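Local structure of cystathionine gamma-synthase (Xanthomonas oryzae pv. oryzae KACC 10331, 6LD9) at residues T86-I91 and G113-L118; L180-N185 and A200-H205; D184-S189 and T207-N212. The protein probably catalyses the pyridoxal-phosphate-dependent formation of cystathionine in methionine biosynthesis, and is captured here with cystathionine joined to the cofactor. The protein carries 2 engineered substitutions. All coordinates share one frame; numbering follows the deposited sequence.

Contact 1: T86-I91 and G113-L118. With E9U ((2~{S})-4-[(2~{R})-2-azanyl-3-oxidanyl-3-oxidanylidene-propyl]sulfanyl-2-[(~{E})-[2-methyl-3-oxidanyl-5-(phosphonooxymethyl)pyridin-4-yl]methylideneamino]butanoic acid), chain G.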
loop_
_atom_site.group_PDB
_atom_site.type_symbol
_atom_site.label_atom_id
_atom_site.label_comp_id
_atom_site.label_asym_id
_atom_site.label_seq_id
_atom_site.Cartn_x
_atom_site.Cartn_y
_atom_site.Cartn_z
ATOM N N THR C 86 9.296 -14.876 4.542
ATOM C CA THR C 86 8.356 -15.883 5.082
ATOM C C THR C 86 8.901 -16.493 6.379
ATOM O O THR C 86 10.146 -16.431 6.654
ATOM C CB THR C 86 8.019 -16.956 4.027
ATOM O OG1 THR C 86 9.132 -17.849 3.968
ATOM C CG2 THR C 86 7.753 -16.475 2.609
ATOM N N GLY C 87 8.000 -17.176 7.065
ATOM C CA GLY C 87 8.340 -18.067 8.173
ATOM C C GLY C 87 9.310 -19.144 7.747
ATOM O O GLY C 87 10.309 -19.333 8.453
ATOM N N MET C 88 9.027 -19.865 6.650
ATOM C CA MET C 88 9.954 -20.929 6.217
ATOM C C MET C 88 11.273 -20.249 5.939
ATOM O O MET C 88 12.308 -20.835 6.192
ATOM C CB MET C 88 9.482 -21.635 4.953
ATOM C CG MET C 88 8.340 -22.625 5.190
ATOM S SD MET C 88 8.573 -23.713 6.612
ATOM C CE MET C 88 10.216 -24.297 6.217
ATOM N N GLY C 89 11.233 -19.005 5.452
ATOM C CA GLY C 89 12.490 -18.314 5.163
ATOM C C GLY C 89 13.290 -18.047 6.415
ATOM O O GLY C 89 14.490 -18.002 6.313
ATOM N N ALA C 90 12.646 -17.798 7.555
ATOM C CA ALA C 90 13.354 -17.672 8.849
ATOM C C ALA C 90 14.067 -18.981 9.230
ATOM O O ALA C 90 15.214 -18.988 9.747
ATOM C CB ALA C 90 12.328 -17.273 9.842
ATOM N N ILE C 91 13.406 -20.090 9.000
ATOM C CA ILE C 91 13.995 -21.406 9.321
ATOM C C ILE C 91 15.170 -21.607 8.380
ATOM O O ILE C 91 16.258 -21.956 8.839
ATOM C CB ILE C 91 12.920 -22.481 9.209
ATOM C CG1 ILE C 91 11.950 -22.302 10.348
ATOM C CG2 ILE C 91 13.452 -23.895 9.189
ATOM C CD1 ILE C 91 10.766 -23.163 10.141
ATOM N N GLY C 113 4.549 -29.591 9.004
ATOM C CA GLY C 113 4.891 -30.367 7.790
ATOM C C GLY C 113 5.752 -29.584 6.793
ATOM O O GLY C 113 6.592 -30.209 6.122
ATOM N N GLY C 114 5.649 -28.259 6.765
ATOM C CA GLY C 114 6.572 -27.433 5.987
ATOM C C GLY C 114 7.991 -27.501 6.513
ATOM O O GLY C 114 8.945 -27.557 5.691
ATOM N N SER C 115 8.173 -27.454 7.821
ATOM C CA SER C 115 9.523 -27.617 8.427
ATOM C C SER C 115 10.103 -28.995 8.054
ATOM O O SER C 115 11.261 -29.080 7.610
ATOM C CB SER C 115 9.446 -27.447 9.899
ATOM O OG SER C 115 8.803 -26.228 10.277
ATOM N N TRP C 116 9.305 -30.045 8.225
ATOM C CA TRP C 116 9.640 -31.445 7.876
ATOM C C TRP C 116 10.072 -31.456 6.401
ATOM O O TRP C 116 11.153 -31.977 6.098
ATOM C CB TRP C 116 8.431 -32.354 8.210
ATOM C CG TRP C 116 8.664 -33.795 7.918
ATOM C CD1 TRP C 116 9.027 -34.745 8.829
ATOM C CD2 TRP C 116 8.601 -34.448 6.631
ATOM N NE1 TRP C 116 9.189 -35.945 8.200
ATOM C CE2 TRP C 116 8.968 -35.797 6.850
ATOM C CE3 TRP C 116 8.305 -34.035 5.315
ATOM C CZ2 TRP C 116 9.044 -36.726 5.806
ATOM C CZ3 TRP C 116 8.419 -34.945 4.275
ATOM C CH2 TRP C 116 8.764 -36.277 4.525
ATOM N N ARG C 117 9.291 -30.846 5.499
ATOM C CA ARG C 117 9.594 -30.881 4.039
ATOM C C ARG C 117 11.019 -30.361 3.827
ATOM O O ARG C 117 11.809 -31.025 3.160
ATOM C CB ARG C 117 8.568 -30.077 3.247
ATOM C CG ARG C 117 8.859 -29.915 1.757
ATOM C CD ARG C 117 7.671 -29.235 1.051
ATOM N NE ARG C 117 7.428 -27.942 1.724
ATOM C CZ ARG C 117 6.282 -27.311 1.858
ATOM N NH1 ARG C 117 5.164 -27.766 1.364
ATOM N NH2 ARG C 117 6.268 -26.178 2.500
ATOM N N LEU C 118 11.329 -29.228 4.435
ATOM C CA LEU C 118 12.608 -28.535 4.250
ATOM C C LEU C 118 13.739 -29.341 4.898
ATOM O O LEU C 118 14.791 -29.438 4.284
ATOM C CB LEU C 118 12.516 -27.131 4.859
ATOM C CG LEU C 118 13.810 -26.336 4.665
ATOM C CD1 LEU C 118 14.041 -26.024 3.180
ATOM C CD2 LEU C 118 13.811 -25.066 5.455
HETATM N N1 E9U G . 6.357 -22.570 11.766
HETATM C C2 E9U G . 5.106 -23.023 12.138
HETATM C C3 E9U G . 3.959 -22.971 11.233
HETATM N N E9U G . 1.890 -22.910 9.281
HETATM C CA E9U G . 0.702 -22.817 8.398
HETATM C C E9U G . -0.362 -23.665 9.036
HETATM O O E9U G . 0.010 -24.612 9.810
HETATM C CB E9U G . 1.114 -23.257 6.991
HETATM C CG E9U G . 0.004 -23.651 6.107
HETATM S SD E9U G . 0.426 -24.951 4.986
HETATM C CE E9U G . 1.282 -24.345 3.546
HETATM C CZ E9U G . 1.293 -24.792 2.053
HETATM C CH E9U G . 2.625 -25.378 1.738
HETATM N NH E9U G . 0.163 -25.465 1.394
HETATM C C2A E9U G . 4.881 -23.559 13.534
HETATM C C4 E9U G . 4.175 -22.444 9.903
HETATM C C4A E9U G . 3.044 -22.410 8.962
HETATM C C5 E9U G . 5.542 -21.961 9.618
HETATM C C5A E9U G . 5.920 -21.364 8.318
HETATM C C6 E9U G . 6.565 -22.051 10.588
HETATM O O1P E9U G . 3.916 -19.998 6.242
HETATM O O2P E9U G . 4.997 -17.905 7.180
HETATM O O3 E9U G . 2.771 -23.444 11.575
HETATM O O3P E9U G . 6.381 -19.493 5.896
HETATM O O4P E9U G . 5.580 -19.971 8.261
HETATM O OT E9U G . -1.584 -23.456 8.739
HETATM O OX1 E9U G . 2.786 -26.255 0.922
HETATM O OX2 E9U G . 3.617 -24.920 2.284
HETATM P P E9U G . 5.171 -19.332 6.781
#
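Met88 and Ser115, whose CA atoms lie 7.1 Å apart, mark the nearest approach of helix segments 87-91 and 113-118, which run in broadly the same direction at a crossing angle of -43° with axes 10.6 Å apart. The gap is bridged mainly by Met88. Its chain bends at chi2 (-46°) and again at chi3, which carries the thioether over the glycine backbone of the second helix and brings CE to 3.5 Å from the carbonyl O of Gly114. The same methyl packs against Leu118, CE to CD2 at 3.8 Å, the two side chains running past one another head to tail. One turn on, Ile91 rests its CD1 on Ser115 OG (3.6 Å) and its CG2 on the same Leu118 methyl.

Each helix also holds one end of the ligand. At the first, Thr86 OG1 caps Gly89 N, and the backbone N of Gly87 bonds phosphate oxygen O2P. Met88 N bonds E9U O3P at 2.8 Å. At the second, Arg117, extended as far as CD and then bent at chi3 (57°), offers its guanidinium edge to the distal carboxylate in a paired grip close to the guanidinium plane, NH1 to OX1 and NH2 to OX2, both 2.9 Å. A phosphate seated on a capped helix N-terminus is characteristic of the fold type I pyridoxal-phosphate enzymes.

Contact 2: L180-N185 and A200-H205. With E9U ((2~{S})-4-[(2~{R})-2-azanyl-3-oxidanyl-3-oxidanylidene-propyl]sulfanyl-2-[(~{E})-[2-methyl-3-oxidanyl-5-(phosphonooxymethyl)pyridin-4-yl]methylideneamino]butanoic acid), chain G.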
loop_
_atom_site.group_PDB
_atom_site.type_symbol
_atom_site.label_atom_id
_atom_site.label_comp_id
_atom_site.label_asym_id
_atom_site.label_seq_id
_atom_site.Cartn_x
_atom_site.Cartn_y
_atom_site.Cartn_z
ATOM N N LEU C 180 23.621 -25.572 20.075
ATOM C CA LEU C 180 22.702 -24.411 20.004
ATOM C C LEU C 180 21.256 -24.924 19.987
ATOM O O LEU C 180 20.991 -26.065 19.549
ATOM C CB LEU C 180 23.013 -23.562 18.763
ATOM C CG LEU C 180 24.447 -23.034 18.709
ATOM C CD1 LEU C 180 24.814 -22.625 17.277
ATOM C CD2 LEU C 180 24.672 -21.890 19.688
ATOM N N THR C 181 20.376 -24.060 20.445
ATOM C CA THR C 181 18.925 -24.265 20.526
ATOM C C THR C 181 18.229 -23.165 19.753
ATOM O O THR C 181 18.543 -21.955 19.996
ATOM C CB THR C 181 18.433 -24.223 21.973
ATOM O OG1 THR C 181 19.453 -23.633 22.802
ATOM C CG2 THR C 181 18.153 -25.624 22.440
ATOM N N VAL C 182 17.241 -23.576 18.974
ATOM C CA VAL C 182 16.313 -22.628 18.336
ATOM C C VAL C 182 14.893 -23.075 18.628
ATOM O O VAL C 182 14.616 -24.312 18.564
ATOM C CB VAL C 182 16.592 -22.533 16.828
ATOM C CG1 VAL C 182 16.460 -23.866 16.078
ATOM C CG2 VAL C 182 15.685 -21.469 16.224
ATOM N N VAL C 183 14.023 -22.125 18.985
ATOM C CA VAL C 183 12.597 -22.459 19.301
ATOM C C VAL C 183 11.669 -21.767 18.318
ATOM O O VAL C 183 11.776 -20.567 18.199
ATOM C CB VAL C 183 12.226 -22.065 20.740
ATOM C CG1 VAL C 183 10.795 -22.485 21.073
ATOM C CG2 VAL C 183 13.211 -22.694 21.695
ATOM N N ASP C 184 10.809 -22.538 17.664
ATOM C CA ASP C 184 9.725 -22.021 16.809
ATOM C C ASP C 184 8.574 -21.654 17.736
ATOM O O ASP C 184 7.938 -22.530 18.238
ATOM C CB ASP C 184 9.318 -23.004 15.703
ATOM C CG ASP C 184 8.302 -22.414 14.712
ATOM O OD1 ASP C 184 7.619 -21.415 15.075
ATOM O OD2 ASP C 184 8.146 -22.995 13.595
ATOM N N ASN C 185 8.327 -20.383 17.910
ATOM C CA ASN C 185 7.402 -19.855 18.948
ATOM C C ASN C 185 6.174 -19.260 18.261
ATOM O O ASN C 185 5.532 -18.380 18.833
ATOM C CB ASN C 185 8.156 -18.844 19.830
ATOM C CG ASN C 185 7.383 -18.357 21.038
ATOM O OD1 ASN C 185 7.521 -17.193 21.461
ATOM N ND2 ASN C 185 6.617 -19.264 21.596
ATOM N N ALA C 200 17.366 -20.353 25.351
ATOM C CA ALA C 200 17.524 -20.639 23.904
ATOM C C ALA C 200 18.466 -19.626 23.259
ATOM O O ALA C 200 18.462 -18.494 23.656
ATOM C CB ALA C 200 16.187 -20.632 23.242
ATOM N N ASP C 201 19.214 -20.027 22.255
ATOM C CA ASP C 201 20.098 -19.111 21.503
ATOM C C ASP C 201 19.264 -18.240 20.547
ATOM O O ASP C 201 19.629 -17.069 20.282
ATOM C CB ASP C 201 21.131 -19.987 20.801
ATOM C CG ASP C 201 22.005 -20.758 21.784
ATOM O OD1 ASP C 201 22.760 -20.073 22.486
ATOM O OD2 ASP C 201 21.860 -22.024 21.917
ATOM N N LEU C 202 18.145 -18.784 20.082
ATOM C CA LEU C 202 17.367 -18.278 18.942
ATOM C C LEU C 202 15.889 -18.588 19.127
ATOM O O LEU C 202 15.551 -19.771 19.479
ATOM C CB LEU C 202 17.820 -18.964 17.655
ATOM C CG LEU C 202 19.224 -18.624 17.174
ATOM C CD1 LEU C 202 19.688 -19.680 16.187
ATOM C CD2 LEU C 202 19.212 -17.269 16.528
ATOM N N VAL C 203 15.063 -17.584 18.844
ATOM C CA VAL C 203 13.615 -17.835 18.712
ATOM C C VAL C 203 13.175 -17.384 17.317
ATOM O O VAL C 203 13.701 -16.385 16.819
ATOM C CB VAL C 203 12.852 -17.164 19.856
ATOM C CG1 VAL C 203 12.970 -15.673 19.816
ATOM C CG2 VAL C 203 11.393 -17.526 19.802
ATOM N N LEU C 204 12.301 -18.133 16.681
ATOM C CA LEU C 204 11.792 -17.724 15.371
ATOM C C LEU C 204 10.278 -17.783 15.301
ATOM O O LEU C 204 9.644 -18.388 16.157
ATOM C CB LEU C 204 12.492 -18.522 14.271
ATOM C CG LEU C 204 12.252 -20.001 14.146
ATOM C CD1 LEU C 204 10.907 -20.252 13.496
ATOM C CD2 LEU C 204 13.395 -20.610 13.316
ATOM N N HIS C 205 9.733 -17.066 14.341
ATOM C CA HIS C 205 8.274 -16.904 14.193
ATOM C C HIS C 205 7.903 -16.915 12.716
ATOM O O HIS C 205 8.605 -16.269 11.905
ATOM C CB HIS C 205 7.868 -15.531 14.739
ATOM C CG HIS C 205 7.926 -15.407 16.207
ATOM N ND1 HIS C 205 6.923 -15.938 17.025
ATOM C CD2 HIS C 205 8.817 -14.754 17.007
ATOM C CE1 HIS C 205 7.211 -15.637 18.287
ATOM N NE2 HIS C 205 8.424 -14.949 18.300
HETATM N N1 E9U G . 6.357 -22.570 11.766
HETATM C C2 E9U G . 5.106 -23.023 12.138
HETATM C C3 E9U G . 3.959 -22.971 11.233
HETATM N N E9U G . 1.890 -22.910 9.281
HETATM C CA E9U G . 0.702 -22.817 8.398
HETATM C C E9U G . -0.362 -23.665 9.036
HETATM O O E9U G . 0.010 -24.612 9.810
HETATM C CB E9U G . 1.114 -23.257 6.991
HETATM C CG E9U G . 0.004 -23.651 6.107
HETATM S SD E9U G . 0.426 -24.951 4.986
HETATM C CE E9U G . 1.282 -24.345 3.546
HETATM C CZ E9U G . 1.293 -24.792 2.053
HETATM C CH E9U G . 2.625 -25.378 1.738
HETATM N NH E9U G . 0.163 -25.465 1.394
HETATM C C2A E9U G . 4.881 -23.559 13.534
HETATM C C4 E9U G . 4.175 -22.444 9.903
HETATM C C4A E9U G . 3.044 -22.410 8.962
HETATM C C5 E9U G . 5.542 -21.961 9.618
HETATM C C5A E9U G . 5.920 -21.364 8.318
HETATM C C6 E9U G . 6.565 -22.051 10.588
HETATM O O1P E9U G . 3.916 -19.998 6.242
HETATM O O2P E9U G . 4.997 -17.905 7.180
HETATM O O3 E9U G . 2.771 -23.444 11.575
HETATM O O3P E9U G . 6.381 -19.493 5.896
HETATM O O4P E9U G . 5.580 -19.971 8.261
HETATM O OT E9U G . -1.584 -23.456 8.739
HETATM O OX1 E9U G . 2.786 -26.255 0.922
HETATM O OX2 E9U G . 3.617 -24.920 2.284
HETATM P P E9U G . 5.171 -19.332 6.781
#
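Asp201 turns CG back beside its own backbone N (chi1 -63°), a torsion that lays its carboxylate across Thr181 at about a right angle. OD2 then accepts twice: from Thr181 N at 2.9 Å, through the lone pair facing away from OD1, and from Thr181 OG1 at 3.0 Å, which comes in from above the carboxylate plane. At the other end of the pairing, Leu204 holds CG between its backbone N and carbonyl carbon (chi1 67°). This sets one methyl against the carboxylate of Asp184, where Leu204 CD1 lies 3.6 Å from Asp184 CG, while Leu204 CD2 reaches Val182 CG2.

Between these ends strands 180-184 and 202-205 run parallel. Thr181 O receives weak bonds from the N atoms of Asp201 and Leu202, after which the pairing becomes regular: Val183 N to Leu202 O at 2.8 Å, Leu204 N to Val183 O at 2.9 Å, and Asn185 N to Leu204 O at 3.0 Å, the last almost straight at 178°. Val182, Asp184, Leu202 and Leu204 share one face of the sheet, where helix 87-98 packs on both leucines. On the other face Val183 CG2 meets Ala200 CB, and Val203 CG2 lies 3.5 Å from Asn185 CB. Strand 151-155 bonds the far edge of 180-184, and His205 NE2 is tied to Glu76.

Asp184 ends the strand with OD1 bonded to Thr186 and OD2 only 2.6 Å from the ligand's pyridine nitrogen N1. A carboxylate so placed, with a Leu204 methyl packed against it, probably stabilises a protonated pyridine ring, as the equivalent aspartate does in fold type I enzymes.

Contact 3: D184-S189 and T207-N212. With E9U ((2~{S})-4-[(2~{R})-2-azanyl-3-oxidanyl-3-oxidanylidene-propyl]sulfanyl-2-[(~{E})-[2-methyl-3-oxidanyl-5-(phosphonooxymethyl)pyridin-4-yl]methylideneamino]butanoic acid), chain G.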
loop_
_atom_site.group_PDB
_atom_site.type_symbol
_atom_site.label_atom_id
_atom_site.label_comp_id
_atom_site.label_asym_id
_atom_site.label_seq_id
_atom_site.Cartn_x
_atom_site.Cartn_y
_atom_site.Cartn_z
ATOM N N ASP C 184 10.809 -22.538 17.664
ATOM C CA ASP C 184 9.725 -22.021 16.809
ATOM C C ASP C 184 8.574 -21.654 17.736
ATOM O O ASP C 184 7.938 -22.530 18.238
ATOM C CB ASP C 184 9.318 -23.004 15.703
ATOM C CG ASP C 184 8.302 -22.414 14.712
ATOM O OD1 ASP C 184 7.619 -21.415 15.075
ATOM O OD2 ASP C 184 8.146 -22.995 13.595
ATOM N N ASN C 185 8.327 -20.383 17.910
ATOM C CA ASN C 185 7.402 -19.855 18.948
ATOM C C ASN C 185 6.174 -19.260 18.261
ATOM O O ASN C 185 5.532 -18.380 18.833
ATOM C CB ASN C 185 8.156 -18.844 19.830
ATOM C CG ASN C 185 7.383 -18.357 21.038
ATOM O OD1 ASN C 185 7.521 -17.193 21.461
ATOM N ND2 ASN C 185 6.617 -19.264 21.596
ATOM N N THR C 186 5.845 -19.761 17.074
ATOM C CA THR C 186 4.753 -19.221 16.246
ATOM C C THR C 186 3.429 -19.290 17.013
ATOM O O THR C 186 2.592 -18.384 16.890
ATOM C CB THR C 186 4.654 -20.005 14.921
ATOM O OG1 THR C 186 5.821 -19.717 14.160
ATOM C CG2 THR C 186 3.431 -19.673 14.078
ATOM N N PHE C 187 3.120 -20.477 17.479
ATOM C CA PHE C 187 1.807 -20.823 18.063
ATOM C C PHE C 187 1.439 -19.993 19.281
ATOM O O PHE C 187 0.257 -19.786 19.457
ATOM C CB PHE C 187 1.779 -22.282 18.430
ATOM C CG PHE C 187 1.051 -23.101 17.410
ATOM C CD1 PHE C 187 1.249 -22.844 16.052
ATOM C CD2 PHE C 187 0.232 -24.159 17.816
ATOM C CE1 PHE C 187 0.575 -23.612 15.112
ATOM C CE2 PHE C 187 -0.458 -24.897 16.860
ATOM C CZ PHE C 187 -0.292 -24.617 15.514
ATOM N N LEU C 188 2.384 -19.461 20.044
ATOM C CA LEU C 188 1.975 -18.649 21.215
ATOM C C LEU C 188 2.263 -17.167 21.046
ATOM O O LEU C 188 1.576 -16.388 21.730
ATOM C CB LEU C 188 2.668 -19.204 22.442
ATOM C CG LEU C 188 2.116 -20.548 22.916
ATOM C CD1 LEU C 188 2.903 -21.084 24.115
ATOM C CD2 LEU C 188 0.665 -20.397 23.291
ATOM N N SER C 189 3.246 -16.800 20.225
ATOM C CA SER C 189 3.773 -15.417 20.080
ATOM C C SER C 189 4.625 -15.018 21.278
ATOM O O SER C 189 4.542 -15.593 22.358
ATOM C CB SER C 189 2.646 -14.407 19.901
ATOM O OG SER C 189 2.345 -13.738 21.134
ATOM N N THR C 207 5.581 -14.612 11.304
ATOM C CA THR C 207 4.795 -13.404 11.637
ATOM C C THR C 207 3.443 -13.418 10.909
ATOM O O THR C 207 2.593 -12.571 11.212
ATOM C CB THR C 207 5.545 -12.136 11.273
ATOM O OG1 THR C 207 5.814 -12.205 9.872
ATOM C CG2 THR C 207 6.786 -12.007 12.123
ATOM N N THR C 208 3.287 -14.348 9.967
ATOM C CA THR C 208 2.034 -14.556 9.205
ATOM C C THR C 208 0.869 -14.809 10.184
ATOM O O THR C 208 -0.294 -14.523 9.867
ATOM C CB THR C 208 2.248 -15.741 8.273
ATOM O OG1 THR C 208 3.474 -15.599 7.536
ATOM C CG2 THR C 208 1.100 -15.924 7.314
ATOM N N LYS C 209 1.173 -15.328 11.374
ATOM C CA LYS C 209 0.168 -15.889 12.295
ATOM C C LYS C 209 -0.211 -14.752 13.271
ATOM O O LYS C 209 -0.719 -13.682 12.792
ATOM C CB LYS C 209 0.723 -17.230 12.782
ATOM C CG LYS C 209 1.165 -18.274 11.705
ATOM C CD LYS C 209 0.334 -18.180 10.436
ATOM C CE LYS C 209 0.371 -19.237 9.328
ATOM N NZ LYS C 209 1.670 -19.902 9.256
ATOM N N TYR C 210 -0.105 -14.940 14.576
ATOM C CA TYR C 210 -0.584 -13.935 15.565
ATOM C C TYR C 210 0.095 -12.573 15.504
ATOM O O TYR C 210 -0.525 -11.577 15.781
ATOM C CB TYR C 210 -0.434 -14.449 16.986
ATOM C CG TYR C 210 -1.324 -15.638 17.251
ATOM C CD1 TYR C 210 -2.654 -15.465 17.517
ATOM C CD2 TYR C 210 -0.823 -16.914 17.232
ATOM C CE1 TYR C 210 -3.497 -16.540 17.748
ATOM C CE2 TYR C 210 -1.650 -17.991 17.492
ATOM C CZ TYR C 210 -3.002 -17.828 17.778
ATOM O OH TYR C 210 -3.824 -18.934 18.016
ATOM N N ILE C 211 1.358 -12.495 15.199
ATOM C CA ILE C 211 2.049 -11.184 15.259
ATOM C C ILE C 211 1.378 -10.247 14.251
ATOM O O ILE C 211 0.960 -9.143 14.633
ATOM C CB ILE C 211 3.541 -11.363 15.009
ATOM C CG1 ILE C 211 4.197 -12.066 16.198
ATOM C CG2 ILE C 211 4.194 -10.036 14.744
ATOM C CD1 ILE C 211 5.590 -12.530 15.939
ATOM N N ASN C 212 1.189 -10.671 13.011
ATOM C CA ASN C 212 0.494 -9.796 12.044
ATOM C C ASN C 212 -1.007 -9.778 12.374
ATOM O O ASN C 212 -1.650 -8.733 12.356
ATOM C CB ASN C 212 0.646 -10.253 10.606
ATOM C CG ASN C 212 -0.153 -9.336 9.689
ATOM O OD1 ASN C 212 -1.057 -9.819 9.009
ATOM N ND2 ASN C 212 0.124 -8.020 9.721
HETATM N N1 E9U G . 6.357 -22.570 11.766
HETATM C C2 E9U G . 5.106 -23.023 12.138
HETATM C C3 E9U G . 3.959 -22.971 11.233
HETATM N N E9U G . 1.890 -22.910 9.281
HETATM C CA E9U G . 0.702 -22.817 8.398
HETATM C C E9U G . -0.362 -23.665 9.036
HETATM O O E9U G . 0.010 -24.612 9.810
HETATM C CB E9U G . 1.114 -23.257 6.991
HETATM C CG E9U G . 0.004 -23.651 6.107
HETATM S SD E9U G . 0.426 -24.951 4.986
HETATM C CE E9U G . 1.282 -24.345 3.546
HETATM C CZ E9U G . 1.293 -24.792 2.053
HETATM C CH E9U G . 2.625 -25.378 1.738
HETATM N NH E9U G . 0.163 -25.465 1.394
HETATM C C2A E9U G . 4.881 -23.559 13.534
HETATM C C4 E9U G . 4.175 -22.444 9.903
HETATM C C4A E9U G . 3.044 -22.410 8.962
HETATM C C5 E9U G . 5.542 -21.961 9.618
HETATM C C5A E9U G . 5.920 -21.364 8.318
HETATM C C6 E9U G . 6.565 -22.051 10.588
HETATM O O1P E9U G . 3.916 -19.998 6.242
HETATM O O2P E9U G . 4.997 -17.905 7.180
HETATM O O3 E9U G . 2.771 -23.444 11.575
HETATM O O3P E9U G . 6.381 -19.493 5.896
HETATM O O4P E9U G . 5.580 -19.971 8.261
HETATM O OT E9U G . -1.584 -23.456 8.739
HETATM O OX1 E9U G . 2.786 -26.255 0.922
HETATM O OX2 E9U G . 3.617 -24.920 2.284
HETATM P P E9U G . 5.171 -19.332 6.781
HETATM O O HOH W 1 -2.404 -19.864 20.241
#
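The cofactor site is lined here by two loops, and Thr186 and Lys209 are where they touch: one loop follows strand 180-184, the other follows strand 202-206 and carries the lysine predicted to hold pyridoxal phosphate. Thr186 CG2 packs on the lysine stem, 3.6 Å from Lys209 CG, the two side chains meeting at a slant. Bends at chi2 (-32°) and chi4 lead the Lys209 chain away from the methyl and toward the ligand. It is not attached in this structure, since the imine nitrogen of E9U belongs to the cystathionine part.

An Asx turn shapes the first loop. Asp184 OD1 accepts from Thr186 N at 3.1 Å, nearly in line with its C-O bond, and from Thr186 OG1 at 2.6 Å through its syn lone pair. The threonine hydroxyl in turn accepts from Ser206 N, so its rotation is fixed by both neighbours, and CB and OG1 stand to one side of the pyridine ring plane, beyond its N1-C2 edge. Thr208 takes the phosphate, OG1 bonding O2P at 2.8 Å.

Farther from the ligand, Tyr210 meets two loop carbonyls. Thr186 O sits at the ring edge and in its plane, 3.7 Å from CD2, while Phe187 O approaches CE2 obliquely at 3.3 Å. A water completes the bridge, donating to Phe187 O and also bonded to Tyr210 OH, each at 2.8 Å.

Helix 259-277 packs against both loops: its Leu259 and Leu263 touch Ser189 and Tyr210, its His266 meets the tyrosine ring edge-to-face, and Arg262 bonds Tyr210 O. Thr252 and Leu256 of helix 246-256 pack on Ile211, and Tyr57 of the second subunit packs on Thr208 and Lys209.

Overall arrangement
All three contacts touch E9U. Contact 1 supplies the phosphate-binding helix end and the arginine for the distal carboxylate; contact 2 brings the aspartate to the ring nitrogen; contact 3 adds the threonine beside the N1-C2 edge of the ring, the Thr208 hydroxyl bonded to the phosphate, and the lysine. Their centres lie about 13 to 14 Å from one another. Contacts 1 and 2 join through Ile91 CG1 and Leu204 CD2 at 3.7 Å. Contacts 2 and 3 coincide at Asp184 and Asn185, and His205 CG also packs on Ile211 CD1 at 3.7 Å. Contacts 1 and 3 do not touch, but both meet the second subunit, whose Tyr57 and Arg59 also bond the ligand.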